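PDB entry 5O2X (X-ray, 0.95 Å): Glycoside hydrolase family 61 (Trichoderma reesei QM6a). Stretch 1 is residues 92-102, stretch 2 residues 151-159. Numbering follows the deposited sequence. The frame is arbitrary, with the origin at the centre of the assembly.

Stretch 1, residues 92-102: DYLANCNGDCE
Stretch 2 151-159: GNYVLRHEI

Residues 92-96 and 151-159 are neighbouring antiparallel strands. Their N-to-C directions differ by 146°, and their axes approach to 4.5 Å. Backbone angles are extended, for example -138/140 at Asp92 and -137/145 at Tyr153; Asn96 (-69/134) and Val154 (-86/127) have less negative phi, and Gly151 is 161/178. After Asn96 the first stretch leaves the strand as a loop; Asn98 has phi/psi 49/47 and Gly99 138/-164.

The register pairs Asp92 with His157, Tyr93 with Arg156, Leu94 with Leu155, Ala95 with Val154 and Asn96 with Tyr153. Tyr93-Arg156 and Ala95-Val154 are the hydrogen-bonded pairs, with CA atoms 5.0 and 5.2 Å apart. Non-hydrogen-bonded pairs are closer, at 4.4 to 4.6 Å between CA atoms. Each hydrogen-bonded pair makes two bonds of 2.9 Å: Tyr93 N to Arg156 O, Arg156 N to Tyr93 O, Ala95 N to Val154 O, and Val154 N to Ala95 O. Cys97 N extends the ladder to Asn152 O at 2.8 Å, nearly linear at 175°. CA-H...O contacts fill the gaps, including Leu94 CA to Val154 O at 3.2 Å.

Side chains alternate between the faces. Asp92, Leu94, Asn96, Tyr153, Leu155 and His157 share one; Tyr93, Ala95, Val154 and Arg156 share the other.

A polar side chain bonds across at each end of the contact: His157 to the Asp92 side chain, and Asn152 to the loop backbone. His157 (chi1 t) donates from ND1 to Asp92 OD1 at 2.8 Å; the carboxylate oxygen lies at the ring edge, near its plane, where the N-H points. Asp92 is m. Asn152 (chi1 m) donates from ND2 to Gly99 O at 3.0 Å, tying the loop to the strand. Asn96 (chi1 t) accepts from Asn98 N, two residues on, through OD1 at 2.8 Å, a bond within the turn. Water 1 donates to Asn96 OD1 at 2.8 Å and accepts from Asn152 N at 2.9 Å, bridging the stretches.

Arg156 has chi1 to chi3 all t and chi4 -76°. Its NH1 forms a salt bridge with Glu158 OE1 at 2.8 Å, and its NH2 donates to Glu158 OE2 at 2.9 Å. Tyr93 (chi1 m, chi2 84°) has CE1 3.4 Å from Arg156 NH1.

Apolar contacts complete the packing. Leu94 (m, t) places CD2 3.8 Å from Leu155 CD1 and 4.1 Å from Tyr153 CB; Leu155 is t, p. Cys97 and Cys101, both m, form a disulfide with SG atoms 2.0 Å apart. It closes the loop against the second strand: Cys97 SG is 3.7 Å and Cys101 SG 4.2 Å from Val154 CG2. Together the stretches bury 782 Å², both sides summed.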

ATOM      1  N   ASP A  92      -3.696  -0.591  -3.857  1.00  3.76           N
ATOM      2  CA  ASP A  92      -3.150  -1.766  -3.187  1.00  3.90           C
ATOM      3  C   ASP A  92      -2.826  -2.825  -4.207  1.00  4.09           C
ATOM      4  O   ASP A  92      -3.609  -3.057  -5.152  1.00  4.07           O
ATOM      5  CB  ASP A  92      -4.132  -2.380  -2.172  1.00  4.21           C
ATOM      6  CG  ASP A  92      -4.335  -1.460  -0.997  1.00  4.52           C
ATOM      7  OD1 ASP A  92      -3.584  -1.550  -0.009  1.00  4.98           O
ATOM      8  OD2 ASP A  92      -5.277  -0.598  -1.041  1.00  5.01           O
ATOM      9  N   TYR A  93      -1.699  -3.498  -3.986  1.00  3.90           N
ATOM     10  CA  TYR A  93      -1.235  -4.571  -4.842  1.00  3.95           C
ATOM     11  C   TYR A  93      -0.859  -5.773  -3.989  1.00  3.89           C
ATOM     12  O   TYR A  93      -0.515  -5.661  -2.810  1.00  4.15           O
ATOM     13  CB  TYR A  93       0.048  -4.180  -5.594  1.00  4.22           C
ATOM     14  CG  TYR A  93      -0.047  -2.945  -6.452  1.00  4.06           C
ATOM     15  CD1 TYR A  93       0.133  -1.675  -5.917  1.00  4.42           C
ATOM     16  CD2 TYR A  93      -0.258  -3.053  -7.812  1.00  4.21           C
ATOM     17  CE1 TYR A  93       0.098  -0.545  -6.695  1.00  4.59           C
ATOM     18  CE2 TYR A  93      -0.278  -1.911  -8.617  1.00  4.80           C
ATOM     19  CZ  TYR A  93      -0.108  -0.668  -8.067  1.00  4.63           C
ATOM     20  OH  TYR A  93      -0.125   0.421  -8.894  1.00  5.19           O
ATOM     21  N   LEU A  94      -0.870  -6.947  -4.648  1.00  4.13           N
ATOM     22  CA  LEU A  94      -0.254  -8.152  -4.106  1.00  4.18           C
ATOM     23  C   LEU A  94       0.807  -8.632  -5.087  1.00  4.13           C
ATOM     24  O   LEU A  94       0.644  -8.469  -6.306  1.00  4.59           O
ATOM     25  CB  LEU A  94      -1.261  -9.272  -3.887  1.00  4.54           C
ATOM     26  CG  LEU A  94      -2.310  -9.013  -2.829  1.00  5.00           C
ATOM     27  CD1 LEU A  94      -3.379 -10.071  -2.850  1.00  6.00           C
ATOM     28  CD2 LEU A  94      -1.724  -8.969  -1.437  1.00  6.66           C
ATOM     29  N   ALA A  95       1.837  -9.308  -4.581  1.00  4.59           N
ATOM     30  CA  ALA A  95       2.801  -9.994  -5.432  1.00  4.69           C
ATOM     31  C   ALA A  95       3.122 -11.313  -4.780  1.00  4.87           C
ATOM     32  O   ALA A  95       3.450 -11.375  -3.588  1.00  5.12           O
ATOM     33  CB  ALA A  95       4.095  -9.216  -5.625  1.00  5.02           C
ATOM     34  N   ASN A  96       3.069 -12.401  -5.553  1.00  5.30           N
ATOM     35  CA  ASN A  96       3.401 -13.712  -5.023  1.00  5.89           C
ATOM     36  C   ASN A  96       4.902 -13.790  -4.707  1.00  5.96           C
ATOM     37  O   ASN A  96       5.744 -13.401  -5.521  1.00  6.86           O
ATOM     38  CB  ASN A  96       3.009 -14.760  -6.064  1.00  7.15           C
ATOM     39  CG  ASN A  96       2.822 -16.134  -5.448  1.00  8.02           C
ATOM     40  OD1 ASN A  96       3.685 -16.641  -4.727  1.00  8.58           O
ATOM     41  ND2 ASN A  96       1.646 -16.720  -5.694  1.00 10.12           N
ATOM     42  N   CYS A  97       5.224 -14.312  -3.534  1.00  5.91           N
ATOM     43  CA  CYS A  97       6.624 -14.460  -3.125  1.00  6.91           C
ATOM     44  C   CYS A  97       7.269 -15.720  -3.661  1.00  8.22           C
ATOM     45  O   CYS A  97       8.490 -15.899  -3.551  1.00  9.76           O
ATOM     46  CB  CYS A  97       6.723 -14.477  -1.609  1.00  6.72           C
ATOM     47  SG  CYS A  97       6.236 -12.828  -1.003  1.00  6.70           S
ATOM     48  N   ASN A  98       6.458 -16.626  -4.215  1.00  8.71           N
ATOM     49  CA  ASN A  98       6.928 -17.886  -4.794  1.00 11.41           C
ATOM     50  C   ASN A  98       7.860 -18.606  -3.819  1.00 11.29           C
ATOM     51  O   ASN A  98       8.908 -19.094  -4.192  1.00 14.16           O
ATOM     52  CB  ASN A  98       7.543 -17.682  -6.159  1.00 13.85           C
ATOM     53  CG  ASN A  98       6.553 -17.087  -7.156  1.00 16.11           C
ATOM     54  OD1 ASN A  98       5.519 -17.677  -7.413  1.00 22.39           O
ATOM     55  ND2 ASN A  98       6.841 -15.908  -7.623  1.00 19.01           N
ATOM     56  N   GLY A  99       7.454 -18.692  -2.578  1.00 10.72           N
ATOM     57  CA  GLY A  99       8.296 -19.090  -1.459  1.00 10.72           C
ATOM     58  C   GLY A  99       7.998 -18.184  -0.281  1.00  9.92           C
ATOM     59  O   GLY A  99       6.934 -17.538  -0.241  1.00  9.94           O
ATOM     60  N   ASP A 100       8.891 -18.175   0.721  1.00 10.16           N
ATOM     61  CA  ASP A 100       8.681 -17.318   1.869  1.00  9.36           C
ATOM     62  C   ASP A 100       8.881 -15.860   1.478  1.00  8.04           C
ATOM     63  O   ASP A 100       9.873 -15.488   0.839  1.00  8.92           O
ATOM     64  CB  ASP A 100       9.696 -17.627   2.990  1.00 11.23           C
ATOM     65  CG  ASP A 100       9.554 -18.974   3.607  1.00 14.85           C
ATOM     66  OD1 ASP A 100       8.455 -19.564   3.492  1.00 16.94           O
ATOM     67  OD2 ASP A 100      10.542 -19.419   4.275  1.00 19.77           O
ATOM     68  N   CYS A 101       7.974 -14.993   1.943  1.00  6.80           N
ATOM     69  CA  CYS A 101       8.193 -13.561   1.699  1.00  6.44           C
ATOM     70  C   CYS A 101       9.363 -13.003   2.503  1.00  6.11           C
ATOM     71  O   CYS A 101       9.874 -11.953   2.145  1.00  7.25           O
ATOM     72  CB  CYS A 101       6.946 -12.745   1.980  1.00  5.93           C
ATOM     73  SG  CYS A 101       5.528 -13.153   0.893  1.00  6.66           S
ATOM     74  N   GLU A 102       9.765 -13.688   3.567  1.00  6.42           N
ATOM     75  CA  GLU A 102      10.860 -13.219   4.387  1.00  6.67           C
ATOM     76  C   GLU A 102      12.191 -13.197   3.657  1.00  7.90           C
ATOM     77  O   GLU A 102      13.096 -12.488   4.087  1.00  9.02           O
ATOM     78  CB  GLU A 102      10.959 -14.084   5.651  1.00  6.78           C
ATOM     79  CG  GLU A 102       9.780 -13.931   6.611  1.00  6.90           C
ATOM     80  CD  GLU A 102       8.491 -14.667   6.311  1.00  6.82           C
ATOM     81  OE1 GLU A 102       8.408 -15.380   5.283  1.00  7.27           O
ATOM     82  OE2 GLU A 102       7.570 -14.542   7.140  1.00  8.35           O
ATOM     83  N   GLY A 151      -1.043 -18.933  -1.014  1.00  8.61           N
ATOM     84  CA  GLY A 151       0.348 -18.591  -1.245  1.00  8.67           C
ATOM     85  C   GLY A 151       0.795 -17.527  -0.265  1.00  7.03           C
ATOM     86  O   GLY A 151       0.006 -17.022   0.531  1.00  7.63           O
ATOM     87  N   ASN A 152       2.072 -17.188  -0.374  1.00  6.77           N
ATOM     88  CA  ASN A 152       2.646 -16.084   0.389  1.00  6.33           C
ATOM     89  C   ASN A 152       2.766 -14.895  -0.546  1.00  5.70           C
ATOM     90  O   ASN A 152       3.234 -15.039  -1.686  1.00  6.26           O
ATOM     91  CB  ASN A 152       4.004 -16.510   0.901  1.00  7.12           C
ATOM     92  CG  ASN A 152       3.902 -17.689   1.804  1.00  8.25           C
ATOM     93  OD1 ASN A 152       3.028 -17.757   2.659  1.00  9.60           O
ATOM     94  ND2 ASN A 152       4.824 -18.603   1.653  1.00 10.18           N
ATOM     95  N   TYR A 153       2.336 -13.722  -0.070  1.00  5.38           N
ATOM     96  CA  TYR A 153       2.301 -12.537  -0.885  1.00  5.07           C
ATOM     97  C   TYR A 153       2.819 -11.328  -0.129  1.00  4.79           C
ATOM     98  O   TYR A 153       2.553 -11.173   1.068  1.00  4.82           O
ATOM     99  CB  TYR A 153       0.876 -12.180  -1.313  1.00  5.02           C
ATOM    100  CG  TYR A 153       0.174 -13.246  -2.144  1.00  5.27           C
ATOM    101  CD1 TYR A 153      -0.495 -14.310  -1.538  1.00  5.70           C
ATOM    102  CD2 TYR A 153       0.138 -13.178  -3.528  1.00  5.51           C
ATOM    103  CE1 TYR A 153      -1.121 -15.323  -2.291  1.00  6.30           C
ATOM    104  CE2 TYR A 153      -0.493 -14.170  -4.293  1.00  6.25           C
ATOM    105  CZ  TYR A 153      -1.147 -15.209  -3.651  1.00  6.47           C
ATOM    106  OH  TYR A 153      -1.764 -16.171  -4.439  1.00  7.39           O
ATOM    107  N   VAL A 154       3.504 -10.440  -0.849  1.00  4.30           N
ATOM    108  CA  VAL A 154       3.738  -9.088  -0.354  1.00  4.31           C
ATOM    109  C   VAL A 154       2.507  -8.256  -0.748  1.00  4.26           C
ATOM    110  O   VAL A 154       2.130  -8.189  -1.919  1.00  5.06           O
ATOM    111  CB  VAL A 154       5.008  -8.482  -0.920  1.00  4.54           C
ATOM    112  CG1 VAL A 154       5.126  -7.006  -0.543  1.00  5.09           C
ATOM    113  CG2 VAL A 154       6.226  -9.221  -0.384  1.00  5.23           C
ATOM    114  N   LEU A 155       1.938  -7.608   0.268  1.00  4.24           N
ATOM    115  CA  LEU A 155       0.847  -6.643   0.129  1.00  4.35           C
ATOM    116  C   LEU A 155       1.506  -5.255   0.123  1.00  4.08           C
ATOM    117  O   LEU A 155       2.141  -4.881   1.109  1.00  4.61           O
ATOM    118  CB  LEU A 155      -0.124  -6.824   1.283  1.00  4.81           C
ATOM    119  CG  LEU A 155      -1.172  -5.786   1.554  1.00  6.12           C
ATOM    120  CD1 LEU A 155      -2.073  -5.661   0.388  1.00  7.17           C
ATOM    121  CD2 LEU A 155      -1.933  -6.137   2.827  1.00  7.06           C
ATOM    122  N   ARG A 156       1.366  -4.539  -0.979  1.00  4.17           N
ATOM    123  CA  ARG A 156       1.949  -3.223  -1.173  1.00  3.84           C
ATOM    124  C   ARG A 156       0.817  -2.229  -1.219  1.00  4.00           C
ATOM    125  O   ARG A 156       0.085  -2.132  -2.201  1.00  4.53           O
ATOM    126  CB  ARG A 156       2.781  -3.198  -2.457  1.00  4.01           C
ATOM    127  CG  ARG A 156       3.460  -1.880  -2.764  1.00  4.24           C
ATOM    128  CD  ARG A 156       4.133  -1.915  -4.130  1.00  4.47           C
ATOM    129  NE  ARG A 156       4.839  -0.684  -4.476  1.00  4.57           N
ATOM    130  CZ  ARG A 156       4.255   0.441  -4.861  1.00  4.39           C
ATOM    131  NH1 ARG A 156       2.938   0.474  -5.047  1.00  5.05           N
ATOM    132  NH2 ARG A 156       4.963   1.543  -5.054  1.00  4.40           N
ATOM    133  N   HIS A 157       0.676  -1.481  -0.107  1.00  3.80           N
ATOM    134  CA  HIS A 157      -0.339  -0.427   0.037  1.00  3.80           C
ATOM    135  C   HIS A 157       0.315   0.913  -0.227  1.00  4.01           C
ATOM    136  O   HIS A 157       1.473   1.118   0.151  1.00  5.23           O
ATOM    137  CB  HIS A 157      -0.852  -0.501   1.482  1.00  4.11           C
ATOM    138  CG  HIS A 157      -1.760   0.614   1.863  1.00  4.40           C
ATOM    139  ND1 HIS A 157      -3.046   0.774   1.424  1.00  4.50           N
ATOM    140  CD2 HIS A 157      -1.547   1.706   2.646  1.00  5.55           C
ATOM    141  CE1 HIS A 157      -3.576   1.868   1.948  1.00  4.80           C
ATOM    142  NE2 HIS A 157      -2.685   2.459   2.705  1.00  5.87           N
ATOM    143  N   GLU A 158      -0.370   1.845  -0.874  1.00  3.54           N
ATOM    144  CA  GLU A 158       0.305   3.081  -1.233  1.00  3.65           C
ATOM    145  C   GLU A 158      -0.696   4.221  -1.317  1.00  4.02           C
ATOM    146  O   GLU A 158      -1.746   4.126  -1.948  1.00  4.53           O
ATOM    147  CB  GLU A 158       0.969   2.886  -2.599  1.00  3.82           C
ATOM    148  CG  GLU A 158       1.754   4.057  -3.147  1.00  4.16           C
ATOM    149  CD  GLU A 158       2.399   3.705  -4.470  1.00  4.40           C
ATOM    150  OE1 GLU A 158       1.728   2.988  -5.266  1.00  4.86           O
ATOM    151  OE2 GLU A 158       3.568   4.080  -4.704  1.00  4.64           O
ATOM    152  N   ILE A 159      -0.310   5.362  -0.724  1.00  3.88           N
ATOM    153  CA  ILE A 159      -0.948   6.651  -0.967  1.00  4.00           C
ATOM    154  C   ILE A 159      -0.025   7.417  -1.902  1.00  4.00           C
ATOM    155  O   ILE A 159       1.197   7.386  -1.748  1.00  4.26           O
ATOM    156  CB  ILE A 159      -1.130   7.476   0.334  1.00  4.62           C
ATOM    157  CG1 ILE A 159      -1.908   6.717   1.408  1.00  4.73           C
ATOM    158  CG2 ILE A 159      -1.836   8.781   0.007  1.00  5.67           C
ATOM    159  CD1 ILE A 159      -1.965   7.449   2.726  1.00  5.37           C
TER
HETATM  160  O   HOH W   1       3.731 -18.259  -2.465  1.00 13.98           O